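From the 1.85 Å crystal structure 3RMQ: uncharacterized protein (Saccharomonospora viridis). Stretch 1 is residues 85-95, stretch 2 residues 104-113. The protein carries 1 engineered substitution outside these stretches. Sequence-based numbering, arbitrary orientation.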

# COMPACT_ATOMS: atom_id res chain seq x y z
N ASP A 85 2.54 11.12 3.37
CA ASP A 85 2.88 12.12 2.36
C ASP A 85 2.52 11.57 0.97
O ASP A 85 2.85 10.45 0.65
N TRP A 86 1.84 12.37 0.16
CA TRP A 86 1.26 11.89 -1.08
C TRP A 86 1.83 12.64 -2.31
O TRP A 86 1.46 13.79 -2.59
N SER A 87 2.72 11.97 -3.02
CA SER A 87 3.28 12.54 -4.23
C SER A 87 2.34 12.28 -5.40
O SER A 87 1.43 11.47 -5.29
N PRO A 88 2.57 12.96 -6.54
CA PRO A 88 1.70 12.71 -7.68
C PRO A 88 1.80 11.25 -8.11
O PRO A 88 0.81 10.69 -8.54
N ALA A 89 2.96 10.63 -7.97
CA ALA A 89 3.11 9.24 -8.33
C ALA A 89 2.18 8.39 -7.48
O ALA A 89 1.51 7.49 -7.99
N LEU A 90 2.14 8.65 -6.18
CA LEU A 90 1.30 7.84 -5.27
C LEU A 90 -0.17 8.09 -5.46
O LEU A 90 -0.96 7.17 -5.45
N ILE A 91 -0.55 9.36 -5.61
CA ILE A 91 -1.96 9.71 -5.77
C ILE A 91 -2.49 9.12 -7.05
O ILE A 91 -3.58 8.57 -7.08
N THR A 92 -1.74 9.23 -8.14
CA THR A 92 -2.28 8.73 -9.39
C THR A 92 -2.29 7.19 -9.35
O THR A 92 -3.17 6.55 -9.93
N ARG A 93 -1.34 6.60 -8.63
CA ARG A 93 -1.37 5.15 -8.43
C ARG A 93 -2.62 4.72 -7.60
O ARG A 93 -3.28 3.73 -7.93
N LEU A 94 -2.97 5.47 -6.55
CA LEU A 94 -4.17 5.14 -5.75
C LEU A 94 -5.43 5.29 -6.62
O LEU A 94 -6.39 4.52 -6.46
N ALA A 95 -5.47 6.29 -7.49
CA ALA A 95 -6.64 6.50 -8.35
C ALA A 95 -6.86 5.33 -9.32
O ALA A 95 -7.97 5.12 -9.80
N GLU A 104 -12.15 12.86 -6.06
CA GLU A 104 -12.56 12.20 -4.83
C GLU A 104 -11.35 11.53 -4.21
O GLU A 104 -11.18 11.57 -2.98
N VAL A 105 -10.47 10.96 -5.03
CA VAL A 105 -9.23 10.38 -4.48
C VAL A 105 -8.37 11.47 -3.83
O VAL A 105 -7.89 11.30 -2.71
N VAL A 106 -8.20 12.59 -4.51
CA VAL A 106 -7.36 13.64 -3.97
C VAL A 106 -7.92 14.16 -2.63
O VAL A 106 -7.18 14.32 -1.67
N GLU A 107 -9.23 14.39 -2.56
CA GLU A 107 -9.86 14.83 -1.32
C GLU A 107 -9.67 13.81 -0.19
O GLU A 107 -9.35 14.18 0.95
N LEU A 108 -9.83 12.53 -0.52
CA LEU A 108 -9.64 11.45 0.43
C LEU A 108 -8.25 11.51 1.09
O LEU A 108 -8.12 11.37 2.32
N THR A 109 -7.21 11.73 0.29
CA THR A 109 -5.85 11.68 0.81
C THR A 109 -5.59 12.83 1.77
O THR A 109 -4.69 12.75 2.58
N GLY A 110 -6.35 13.93 1.65
CA GLY A 110 -6.03 15.12 2.41
C GLY A 110 -4.69 15.70 1.98
O GLY A 110 -4.04 16.43 2.73
N ALA A 111 -4.25 15.35 0.78
CA ALA A 111 -2.86 15.64 0.35
C ALA A 111 -2.61 17.09 -0.08
O ALA A 111 -1.44 17.53 -0.10
N ARG A 112 -3.66 17.81 -0.45
CA ARG A 112 -3.51 19.16 -0.99
C ARG A 112 -4.48 20.09 -0.25
O ARG A 112 -4.95 21.10 -0.79
N MSE A 113 -4.76 19.73 0.99
CA MSE A 113 -5.62 20.52 1.85
C MSE A 113 -4.91 20.80 3.17
O MSE A 113 -4.34 19.88 3.77

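The centre of the contact is built from Ile 91, Leu 94 and Ala 95 on the helix of the first stretch and Val 105, Val 106, Thr 109 and Ala 111 on the second. The two helices run at 122° to one another with axes 9.8 Å apart at closest approach, a spacing filled by branched aliphatic side chains. Ile 91 points toward the second stretch in the m, t rotamer, and its two ends serve different neighbours: CG2 lies 3.9 Å from Val 106 CG2 and 4.2 Å from Val 105 CG1, whereas CD1 extends to Ala 111 CB at 3.9 Å. One turn on, Leu 94 (t, p) also points inward. Its CD2 methyl sits 3.8 Å from Val 105 CG1, 4.0 Å from Thr 109 CG2 and 4.4 Å from Leu 108 CD2; the CA-to-CB bond of Leu 108 is directed sideways, but the end of its t, t side chain comes nearer. Val 105, a t rotamer directed toward the first stretch, thus places CG1 near both Ile 91 and Leu 94, while its CG2 packs 4.1 Å from Ala 95 CB.

Trp 86 carries this apolar layer beyond the start of the helix. With chi1 at -70° and chi2 at 96°, its buried indole lies against Thr 109, whose CB stands 3.6 Å from the centroid of the five-membered ring and only 4° off the ring normal, a CH-pi contact over the face. Thr 109 CG2 approaches Trp 86 CD2 to 3.7 Å on the same face. The p rotamer of Thr 109 leaves its hydroxyl to the local backbone: OG1 donates to Val 106 O at 2.6 Å and accepts from Ala 111 N at 3.1 Å, tying the turn back to the helix. Ala 111 CB then meets Trp 86 CB at 3.5 Å. The indole NE1 finds its hydrogen-bonding partner elsewhere in the structure.

At the exposed edge, Arg 112 supplies the polar link. Its CA-to-CB bond points sideways, but the m, m, t side chain brings the guanidinium back to the first stretch, where NH1 and NH2 both donate to Trp 86 O, at 3.1 and 3.2 Å. NH1 also donates to Ala 111 O at 3.0 Å, so the group bridges the two backbones. Ile 91 CD1 covers one guanidinium face, 3.9 Å from Arg 112 NH2, and Pro 88 CD lies at the edge, 3.9 Å from the same nitrogen.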

# COMPACT_ATOMS: atom_id res chain seq x y z
CB ASP A 85 4.37 12.46 2.43
CG ASP A 85 4.79 13.00 3.81
OD1 ASP A 85 3.91 13.56 4.52
OD2 ASP A 85 5.98 12.86 4.18
CB TRP A 86 -0.24 12.11 -1.05
CG TRP A 86 -0.94 11.21 -0.08
CD1 TRP A 86 -1.32 11.49 1.21
CD2 TRP A 86 -1.38 9.91 -0.36
NE1 TRP A 86 -1.98 10.41 1.75
CE2 TRP A 86 -2.04 9.42 0.79
CE3 TRP A 86 -1.29 9.10 -1.48
CZ2 TRP A 86 -2.56 8.14 0.85
CZ3 TRP A 86 -1.84 7.83 -1.43
CH2 TRP A 86 -2.46 7.36 -0.26
CB SER A 87 4.61 11.89 -4.52
OG SER A 87 4.37 10.54 -4.85
CB PRO A 88 2.25 13.66 -8.77
CG PRO A 88 2.85 14.78 -8.01
CD PRO A 88 3.43 14.15 -6.74
CB ALA A 89 4.58 8.78 -8.14
CB LEU A 90 1.64 8.11 -3.81
CG LEU A 90 3.03 7.57 -3.49
CD1 LEU A 90 3.51 8.12 -2.17
CD2 LEU A 90 2.92 6.05 -3.41
CB ILE A 91 -2.16 11.26 -5.75
CG1 ILE A 91 -1.66 11.83 -4.41
CG2 ILE A 91 -3.63 11.61 -5.99
CD1 ILE A 91 -1.59 13.40 -4.37
CB THR A 92 -1.57 9.32 -10.63
OG1 THR A 92 -0.20 8.93 -10.62
CG2 THR A 92 -1.68 10.85 -10.61
CB ARG A 93 -0.07 4.69 -7.76
CG ARG A 93 0.06 3.18 -7.59
CD ARG A 93 1.50 2.81 -7.03
NE ARG A 93 2.55 3.31 -7.92
CZ ARG A 93 3.69 3.90 -7.53
NH1 ARG A 93 3.96 4.06 -6.25
NH2 ARG A 93 4.57 4.32 -8.44
CB LEU A 94 -4.32 6.06 -4.54
CG LEU A 94 -5.52 5.80 -3.61
CD1 LEU A 94 -5.45 4.41 -3.04
CD2 LEU A 94 -5.53 6.82 -2.48
CB ALA A 95 -6.54 7.81 -9.13
CB GLU A 104 -13.69 11.22 -5.09
CG GLU A 104 -15.00 11.93 -5.43
CD GLU A 104 -16.17 10.98 -5.65
OE1 GLU A 104 -15.99 9.96 -6.35
OE2 GLU A 104 -17.27 11.26 -5.13
CB VAL A 105 -8.41 9.64 -5.55
CG1 VAL A 105 -7.03 9.29 -5.02
CG2 VAL A 105 -9.16 8.39 -5.99
CB VAL A 106 -7.15 14.78 -4.96
CG1 VAL A 106 -6.32 15.90 -4.32
CG2 VAL A 106 -6.43 14.25 -6.21
CB GLU A 107 -11.33 15.15 -1.57
CG GLU A 107 -11.45 16.41 -2.42
CD GLU A 107 -12.87 16.78 -2.81
OE1 GLU A 107 -13.83 16.12 -2.34
OE2 GLU A 107 -13.03 17.76 -3.58
CB LEU A 108 -9.83 10.11 -0.32
CG LEU A 108 -9.70 8.77 0.39
CD1 LEU A 108 -10.39 7.69 -0.42
CD2 LEU A 108 -8.24 8.41 0.63
CB THR A 109 -4.80 11.77 -0.31
OG1 THR A 109 -4.98 13.00 -1.03
CG2 THR A 109 -4.89 10.56 -1.25
CB ALA A 111 -2.48 14.73 -0.79
CB ARG A 112 -3.76 19.19 -2.49
CG ARG A 112 -2.80 18.33 -3.31
CD ARG A 112 -1.34 18.86 -3.30
NE ARG A 112 -0.46 18.04 -4.15
CZ ARG A 112 0.26 16.99 -3.72
NH1 ARG A 112 0.24 16.63 -2.43
NH2 ARG A 112 0.97 16.29 -4.58
CB MSE A 113 -6.91 19.76 2.12
CG MSE A 113 -7.78 19.56 0.91
SE MSE A 113 -9.18 18.28 1.30
CE MSE A 113 -8.95 18.15 3.24